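Local coordinates for Glyco_hydro_cc domain-containing protein (Pseudomonas viridiflava, PDB 6UAV), which probably cleaves internal beta-1,3-glycosidic bonds of glucan chains, as an endo-beta-1,3-glucanase of glycoside hydrolase family 128, subgroup II, at residues K2-R6 with L214-V220; W27-W31 with W181-F185; V53-W57 with Y78-N83. All coordinates share one frame; numbering follows the deposited sequence. Where two conformers were deposited one is given.

Overall arrangement
The three contacts lie in one closed barrel of eight parallel strands: contact 1 at its seam, contact 2 across its interior, contact 3 between neighbouring strands. Contact 1 joins the loop ahead of the first strand to the end of helix 200-216 and the turn into the last strand, 220-225. Contact 2 links strands 27-29 and 180-185, its centre about 13 Å from that of contact 1 and about 9 Å from that of contact 3, which pairs strands 51-56 and 78-81. Along the chain contact 1 encloses contact 2, which encloses contact 3; contact 2 touches both others. Contacts 2 and 3 reach the C-terminal strand ends, where TIM-barrel enzymes carry their active sites.

Contact 1: residues K2-R6 with L214-V220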
# COMPACT_ATOMS: atom_id res chain seq x y z
N LYS A 2 7.77 6.72 16.89
CA LYS A 2 7.92 5.61 15.94
C LYS A 2 7.97 6.21 14.53
O LYS A 2 7.81 7.45 14.38
CB LYS A 2 6.77 4.62 16.12
CG LYS A 2 5.43 5.28 15.95
CD LYS A 2 4.25 4.36 16.29
CE LYS A 2 2.96 5.14 16.43
NZ LYS A 2 1.83 4.31 16.91
N SER A 3 8.24 5.37 13.54
CA SER A 3 8.39 5.87 12.16
C SER A 3 7.05 6.32 11.61
O SER A 3 6.12 5.50 11.57
CB SER A 3 8.88 4.80 11.25
OG SER A 3 9.01 5.37 9.96
N VAL A 4 6.92 7.51 11.02
CA VAL A 4 5.66 7.87 10.28
C VAL A 4 5.50 6.94 9.08
O VAL A 4 4.38 6.81 8.61
CB VAL A 4 5.63 9.34 9.83
CG1 VAL A 4 6.82 9.65 8.93
CG2 VAL A 4 4.30 9.72 9.14
N LYS A 5 6.58 6.31 8.58
CA LYS A 5 6.45 5.51 7.32
C LYS A 5 5.80 4.15 7.60
O LYS A 5 5.30 3.53 6.67
CB LYS A 5 7.84 5.23 6.73
CG LYS A 5 8.69 6.45 6.51
CD LYS A 5 9.67 6.23 5.35
CE LYS A 5 10.70 7.35 5.22
NZ LYS A 5 11.41 7.27 3.90
N ARG A 6 5.94 3.63 8.82
CA ARG A 6 5.80 2.18 9.06
C ARG A 6 4.34 1.76 9.15
O ARG A 6 3.67 2.11 10.08
CB ARG A 6 6.64 1.77 10.28
CG ARG A 6 6.68 0.26 10.42
CD ARG A 6 7.87 -0.23 11.22
NE ARG A 6 9.12 0.38 10.80
CZ ARG A 6 10.22 0.54 11.55
NH1 ARG A 6 10.32 0.02 12.76
NH2 ARG A 6 11.23 1.20 11.03
N LEU A 214 13.91 1.52 2.58
CA LEU A 214 12.68 2.34 2.41
C LEU A 214 12.73 3.53 3.37
O LEU A 214 12.31 4.59 2.96
CB LEU A 214 11.44 1.50 2.61
CG LEU A 214 11.21 0.43 1.55
CD1 LEU A 214 10.06 -0.48 1.99
CD2 LEU A 214 10.92 1.00 0.14
N GLU A 215 13.24 3.33 4.58
CA GLU A 215 13.42 4.41 5.57
C GLU A 215 14.39 5.45 4.99
O GLU A 215 14.18 6.64 5.24
CB GLU A 215 13.89 3.83 6.90
CG GLU A 215 12.77 3.16 7.70
CD GLU A 215 11.74 4.10 8.30
OE1 GLU A 215 12.04 5.35 8.39
OE2 GLU A 215 10.68 3.58 8.74
N ARG A 216 15.46 5.00 4.32
CA ARG A 216 16.54 5.90 3.86
C ARG A 216 16.15 6.59 2.56
O ARG A 216 16.73 7.61 2.32
CB ARG A 216 17.90 5.19 3.78
CG ARG A 216 18.34 4.77 5.18
CD ARG A 216 19.73 4.15 5.25
NE ARG A 216 20.07 3.89 6.65
CZ ARG A 216 21.12 3.15 6.99
NH1 ARG A 216 21.89 2.66 6.03
NH2 ARG A 216 21.39 2.91 8.26
N ARG A 217 15.17 6.11 1.79
CA ARG A 217 14.77 6.81 0.55
C ARG A 217 13.87 8.00 0.86
O ARG A 217 12.74 7.80 1.40
CB ARG A 217 14.01 5.86 -0.37
CG ARG A 217 14.88 4.90 -1.12
CD ARG A 217 14.05 4.12 -2.12
NE ARG A 217 13.82 4.84 -3.35
CZ ARG A 217 14.46 4.65 -4.51
NH1 ARG A 217 15.36 3.68 -4.65
NH2 ARG A 217 14.04 5.33 -5.56
N SER A 218 14.32 9.20 0.45
CA SER A 218 13.55 10.46 0.63
C SER A 218 12.33 10.42 -0.26
O SER A 218 11.36 11.12 0.15
CB SER A 218 14.36 11.70 0.34
OG SER A 218 14.93 11.62 -0.95
N ASP A 219 12.27 9.55 -1.29
CA ASP A 219 11.07 9.53 -2.20
C ASP A 219 10.07 8.46 -1.77
O ASP A 219 9.14 8.12 -2.53
CB ASP A 219 11.45 9.37 -3.68
CG ASP A 219 12.07 8.03 -4.00
OD1 ASP A 219 12.40 7.29 -3.01
OD2 ASP A 219 12.29 7.75 -5.19
N VAL A 220 10.25 7.87 -0.58
CA VAL A 220 9.27 6.89 -0.05
C VAL A 220 8.64 7.47 1.21
O VAL A 220 9.40 7.73 2.18
CB VAL A 220 9.90 5.53 0.27
CG1 VAL A 220 8.91 4.66 1.03
CG2 VAL A 220 10.42 4.81 -0.99
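Three carbonyl oxygens grip K5 NZ, tying the N-terminal loop to a helix end. NZ donates to V220 O at 2.7 Å, to L214 O at 3.0 Å and to E215 O at 3.1 Å. The carbonyls are met differently: that of L214 in its plane and on a lone pair, that of V220 with a modest tilt, that of E215 from above. L214 and E215 lie in the last turn of helix 200-216, where the positive charge probably balances the negative end of the helix dipole. With CG beside the backbone N (chi1 -54°) and an extended chain beyond it, K5 slides past E215, whose side chain runs the other way.

A second polar cluster forms at E215 OE2. S3 OG donates to its syn lone pair at 2.7 Å, and itself accepts from K5 N at 2.9 Å, closing an ST turn. R6 NH2 adds a weak, salt-bridging bond of 3.3 Å to the same OE2, the guanidinium standing nearly upright (86°) to the carboxylate. Y223 OH also bonds this oxygen, which is thus gripped by three groups. R6 has further partners in the carbonyls of L256 (NH1) and P257 (NH2) and in Y223 OH (NE). Beyond the helix, R217 holds D219 side-on with NE and NH2, bracing the type I turn that leads to V220.

The contact closes the barrel seam: strand 6-9 starts from one segment and strand 220-225 from the other, with L214 packed inward on strand 180-185 and V220 lying on L170 of helix 166-173.

Contact 2: residues W27-W31 with W181-F185; sequences WWYNW and WVTEF
Strands 27-29 and 181-183 face each other without pairing: their axes approach to 10.4 Å, cross at -58°, and bring Y29 CA and T183 CA no nearer than 8.7 Å. Side chains must bridge that distance, and those of W27, Y29, W181 and T183 all leave their backbones toward the opposite segment.

W27 and W181 form a T-shaped pair in which W181 presents its edge to a face of W27. The six-membered ring centroids lie 5.1 Å apart with planes at 71°, and W181 CE3 comes within 3.8 Å of W27 CH2, over the face but toward the rim of the W27 ring. The methyl CG2 of T183 comes in at the edge of the W27 ring, while W27 NE1 is occupied by K5 O.

The fold is a (beta/alpha)8 barrel: the second and seventh strands are not neighbours in the sheet, so their inward side chains meet across its interior. One layer further toward the C-terminal ends of the strands, where TIM-barrel enzymes carry their active sites, the contact turns polar. Y29, whose CG lies between the backbone N and the carbonyl carbon (chi1 78°), sends OH to T183 O at 2.6 Å, above the plane of that carbonyl. The same hydroxyl lies 3.4 Å from E184 CG.

Where strand 180-185 turns its corner, W31 NE1 donates to E184 OE2 at 2.9 Å, from the anti side and somewhat out of the carboxylate plane, with indole and carboxylate almost perpendicular. Y29 CE2 lies over one face of the W31 indole, toward its rim. E184 OE1 is bonded to Y162 OH, so each carboxylate oxygen has a partner, and T183 OG1 is bonded to H160.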
# COMPACT_ATOMS: atom_id res chain seq x y z
N TRP A 27 0.46 3.26 10.73
CA TRP A 27 -0.77 3.26 9.92
C TRP A 27 -1.08 1.88 9.37
O TRP A 27 -0.21 1.00 9.37
CB TRP A 27 -0.64 4.29 8.78
CG TRP A 27 0.33 3.88 7.72
CD1 TRP A 27 1.70 3.87 7.81
CD2 TRP A 27 0.02 3.28 6.45
NE1 TRP A 27 2.26 3.36 6.68
CE2 TRP A 27 1.25 3.00 5.81
CE3 TRP A 27 -1.16 3.00 5.78
CZ2 TRP A 27 1.30 2.50 4.52
CZ3 TRP A 27 -1.10 2.52 4.50
CH2 TRP A 27 0.10 2.23 3.89
N TRP A 28 -2.29 1.73 8.91
CA TRP A 28 -2.67 0.50 8.18
C TRP A 28 -3.70 0.82 7.14
O TRP A 28 -4.28 1.90 7.14
CB TRP A 28 -3.19 -0.59 9.13
CG TRP A 28 -4.65 -0.55 9.51
CD1 TRP A 28 -5.62 -1.34 8.98
CD2 TRP A 28 -5.31 0.29 10.47
NE1 TRP A 28 -6.83 -1.10 9.57
CE2 TRP A 28 -6.67 -0.11 10.50
CE3 TRP A 28 -4.88 1.30 11.34
CZ2 TRP A 28 -7.61 0.49 11.34
CZ3 TRP A 28 -5.81 1.85 12.19
CH2 TRP A 28 -7.15 1.49 12.15
N TYR A 29 -3.99 -0.17 6.29
CA TYR A 29 -5.10 -0.04 5.35
C TYR A 29 -5.58 -1.44 5.09
O TYR A 29 -4.87 -2.37 5.47
CB TYR A 29 -4.67 0.72 4.09
CG TYR A 29 -3.88 -0.12 3.13
CD1 TYR A 29 -2.55 -0.45 3.37
CD2 TYR A 29 -4.48 -0.59 1.99
CE1 TYR A 29 -1.83 -1.22 2.46
CE2 TYR A 29 -3.78 -1.35 1.09
CZ TYR A 29 -2.45 -1.69 1.33
OH TYR A 29 -1.76 -2.43 0.43
N ASN A 30 -6.74 -1.56 4.48
CA ASN A 30 -7.42 -2.87 4.35
C ASN A 30 -8.00 -3.03 2.95
O ASN A 30 -8.89 -3.85 2.82
CB ASN A 30 -8.49 -3.08 5.42
CG ASN A 30 -9.67 -2.15 5.24
OD1 ASN A 30 -9.64 -1.30 4.33
ND2 ASN A 30 -10.69 -2.34 6.06
N TRP A 31 -7.44 -2.36 1.96
CA TRP A 31 -7.88 -2.45 0.55
C TRP A 31 -9.34 -1.97 0.39
O TRP A 31 -9.93 -2.28 -0.61
CB TRP A 31 -7.70 -3.86 -0.02
CG TRP A 31 -6.28 -4.29 0.03
CD1 TRP A 31 -5.31 -4.07 -0.90
CD2 TRP A 31 -5.65 -5.09 1.05
NE1 TRP A 31 -4.13 -4.63 -0.52
CE2 TRP A 31 -4.29 -5.26 0.68
CE3 TRP A 31 -6.12 -5.68 2.24
CZ2 TRP A 31 -3.40 -6.01 1.47
CZ3 TRP A 31 -5.24 -6.44 2.99
CH2 TRP A 31 -3.91 -6.56 2.62
N TRP A 181 4.43 5.43 -2.17
CA TRP A 181 4.12 4.58 -1.01
C TRP A 181 4.30 3.13 -1.48
O TRP A 181 3.72 2.73 -2.53
CB TRP A 181 2.68 4.80 -0.54
CG TRP A 181 2.34 6.13 0.06
CD1 TRP A 181 2.79 7.39 -0.22
CD2 TRP A 181 1.31 6.29 1.06
NE1 TRP A 181 2.11 8.33 0.54
CE2 TRP A 181 1.19 7.67 1.32
CE3 TRP A 181 0.53 5.38 1.77
CZ2 TRP A 181 0.29 8.16 2.27
CZ3 TRP A 181 -0.36 5.87 2.69
CH2 TRP A 181 -0.49 7.25 2.92
N VAL A 182 5.04 2.32 -0.72
CA VAL A 182 5.21 0.90 -1.10
C VAL A 182 4.22 0.15 -0.21
O VAL A 182 4.56 -0.15 0.94
CB VAL A 182 6.67 0.46 -0.90
CG1 VAL A 182 6.80 -1.03 -1.09
CG2 VAL A 182 7.65 1.22 -1.82
N THR A 183 3.03 -0.16 -0.74
CA THR A 183 1.87 -0.47 0.15
C THR A 183 1.69 -1.97 0.36
O THR A 183 0.80 -2.37 1.09
CB THR A 183 0.61 0.22 -0.39
OG1 THR A 183 0.45 -0.18 -1.74
CG2 THR A 183 0.74 1.72 -0.28
N GLU A 184 2.51 -2.77 -0.29
CA GLU A 184 2.66 -4.21 0.01
C GLU A 184 4.12 -4.56 -0.30
O GLU A 184 4.63 -4.30 -1.43
CB GLU A 184 1.82 -5.17 -0.82
CG GLU A 184 0.33 -4.91 -0.74
CD GLU A 184 -0.53 -5.83 -1.57
OE1 GLU A 184 -0.05 -6.91 -2.03
OE2 GLU A 184 -1.72 -5.45 -1.82
N PHE A 185 4.79 -5.17 0.68
CA PHE A 185 6.11 -5.79 0.43
C PHE A 185 6.40 -6.86 1.46
O PHE A 185 5.82 -6.91 2.53
CB PHE A 185 7.25 -4.77 0.40
CG PHE A 185 7.64 -4.16 1.70
CD1 PHE A 185 6.77 -3.35 2.40
CD2 PHE A 185 8.88 -4.46 2.27
CE1 PHE A 185 7.13 -2.79 3.62
CE2 PHE A 185 9.25 -3.87 3.46
CZ PHE A 185 8.37 -3.06 4.14

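Contact 3: residues V53-W57 with Y78-N83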
# COMPACT_ATOMS: atom_id res chain seq x y z
N VAL A 53 -5.90 4.41 6.42
CA VAL A 53 -5.91 5.10 5.09
C VAL A 53 -6.86 4.35 4.20
O VAL A 53 -6.71 3.16 3.98
CB VAL A 53 -4.52 5.18 4.44
CG1 VAL A 53 -4.55 5.85 3.05
CG2 VAL A 53 -3.55 5.90 5.36
N PRO A 54 -7.95 5.01 3.78
CA PRO A 54 -8.94 4.33 2.95
C PRO A 54 -8.40 4.04 1.55
O PRO A 54 -7.54 4.76 1.07
CB PRO A 54 -10.08 5.31 2.75
CG PRO A 54 -9.61 6.59 3.33
CD PRO A 54 -8.29 6.41 4.06
N MET A 55 -9.06 3.11 0.85
CA MET A 55 -8.65 2.75 -0.51
C MET A 55 -9.86 2.50 -1.40
O MET A 55 -10.83 1.90 -0.98
CB MET A 55 -7.81 1.48 -0.51
CG MET A 55 -7.39 1.06 -1.93
SD MET A 55 -6.05 -0.14 -1.92
CE MET A 55 -5.32 0.25 -3.50
N VAL A 56 -9.76 3.05 -2.61
CA VAL A 56 -10.67 2.74 -3.73
C VAL A 56 -10.00 1.65 -4.51
O VAL A 56 -8.94 1.90 -5.15
CB VAL A 56 -10.89 4.00 -4.60
CG1 VAL A 56 -11.72 3.65 -5.81
CG2 VAL A 56 -11.56 5.07 -3.79
N TRP A 57 -10.58 0.47 -4.47
CA TRP A 57 -9.91 -0.73 -5.02
C TRP A 57 -9.95 -0.71 -6.55
O TRP A 57 -8.89 -0.97 -7.19
CB TRP A 57 -10.52 -1.99 -4.42
CG TRP A 57 -9.64 -3.21 -4.52
CD1 TRP A 57 -8.62 -3.63 -3.71
CD2 TRP A 57 -9.86 -4.26 -5.45
NE1 TRP A 57 -8.15 -4.84 -4.12
CE2 TRP A 57 -8.92 -5.26 -5.18
CE3 TRP A 57 -10.79 -4.43 -6.49
CZ2 TRP A 57 -8.81 -6.39 -5.97
CZ3 TRP A 57 -10.71 -5.59 -7.23
CH2 TRP A 57 -9.76 -6.58 -6.95
N TYR A 78 -4.88 11.31 2.80
CA TYR A 78 -4.44 10.45 1.68
C TYR A 78 -5.53 9.47 1.35
O TYR A 78 -6.24 9.04 2.26
CB TYR A 78 -3.15 9.72 2.07
CG TYR A 78 -2.02 10.69 2.25
CD1 TYR A 78 -1.34 11.20 1.16
CD2 TYR A 78 -1.66 11.09 3.49
CE1 TYR A 78 -0.33 12.14 1.32
CE2 TYR A 78 -0.65 12.04 3.67
CZ TYR A 78 0.01 12.54 2.58
OH TYR A 78 1.02 13.47 2.77
N LEU A 79 -5.66 9.17 0.07
CA LEU A 79 -6.58 8.15 -0.45
C LEU A 79 -5.78 7.23 -1.36
O LEU A 79 -5.27 7.70 -2.38
CB LEU A 79 -7.72 8.84 -1.18
CG LEU A 79 -8.76 7.90 -1.78
CD1 LEU A 79 -9.51 7.14 -0.67
CD2 LEU A 79 -9.73 8.66 -2.71
N LEU A 80 -5.73 5.95 -1.03
CA LEU A 80 -5.08 4.97 -1.89
C LEU A 80 -6.06 4.64 -3.00
O LEU A 80 -7.28 4.52 -2.72
CB LEU A 80 -4.80 3.72 -1.07
CG LEU A 80 -3.79 3.92 0.06
CD1 LEU A 80 -3.83 2.69 0.98
CD2 LEU A 80 -2.40 4.16 -0.49
N VAL A 81 -5.55 4.55 -4.22
CA VAL A 81 -6.43 4.24 -5.36
C VAL A 81 -5.84 3.17 -6.26
O VAL A 81 -4.62 3.21 -6.55
CB VAL A 81 -6.79 5.54 -6.11
CG1 VAL A 81 -7.55 6.53 -5.27
CG2 VAL A 81 -5.58 6.21 -6.75
N ILE A 82 -6.72 2.31 -6.73
CA ILE A 82 -6.51 1.31 -7.81
C ILE A 82 -5.46 0.25 -7.42
O ILE A 82 -4.26 0.47 -7.62
CB ILE A 82 -6.22 1.96 -9.18
CG1 ILE A 82 -7.22 3.10 -9.48
CG2 ILE A 82 -6.29 0.81 -10.19
CD1 ILE A 82 -7.36 3.53 -10.92
N ASN A 83 -5.96 -0.89 -6.97
CA ASN A 83 -5.07 -1.99 -6.47
C ASN A 83 -4.60 -2.89 -7.62
O ASN A 83 -5.34 -3.79 -7.99
CB ASN A 83 -5.76 -2.84 -5.42
CG ASN A 83 -4.74 -3.69 -4.70
OD1 ASN A 83 -3.94 -3.17 -3.93
ND2 ASN A 83 -4.76 -4.99 -4.95
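V53 meets L80 first, its CG1 methyl coming within 3.6 Å of L80 CG. That branch stands anti to the backbone N (chi1 178°), which directs it toward the neighbouring strand; W181 covers both residues from across the barrel. At P54 the ring lies against L79, with P54 CB 3.9 Å from L79 CD1, and the P54 carbonyl opens the ladder by accepting L80 N at 3.0 Å in its own plane.

M55 pairs with L80 in a parallel bridge, both side chains turned into the barrel and touching through their CB atoms. The extended methionine runs on toward the C-terminal end of the strand and lays CE 3.7 Å from N83 CB. V56, bridged to V81, faces outward instead; helix 95-112 covers V81, and V56 CG2 touches L79 CD2. Both backbone groups of V56 turn to the same neighbour: V56 N donates to L80 O at 2.9 Å and V56 O receives I82 N at 2.8 Å.

Beyond this the regular alternation breaks. I82 adopts a positive phi of 64°, and the very next amide, N83 N, bonds to W57 O at 2.9 Å. N83 CB then sits over the five-membered ring of W57 in a CH-pi contact, 3.7 Å from its centroid, the amide plane turned only 19° from the indole.

The two strands are the ends of a right-handed beta-alpha-beta crossover through helix 63-72. Their chemistry implies a division of labour: backbone bonds set the register, apolar groups of V53, M55 and L80 face the barrel interior and those of V56, L79 and V81 face outward, and at the C-terminal edge an indole and an amide join in, N83 lying beside W31 and E184, at the end where the glucan cleft is probably placed.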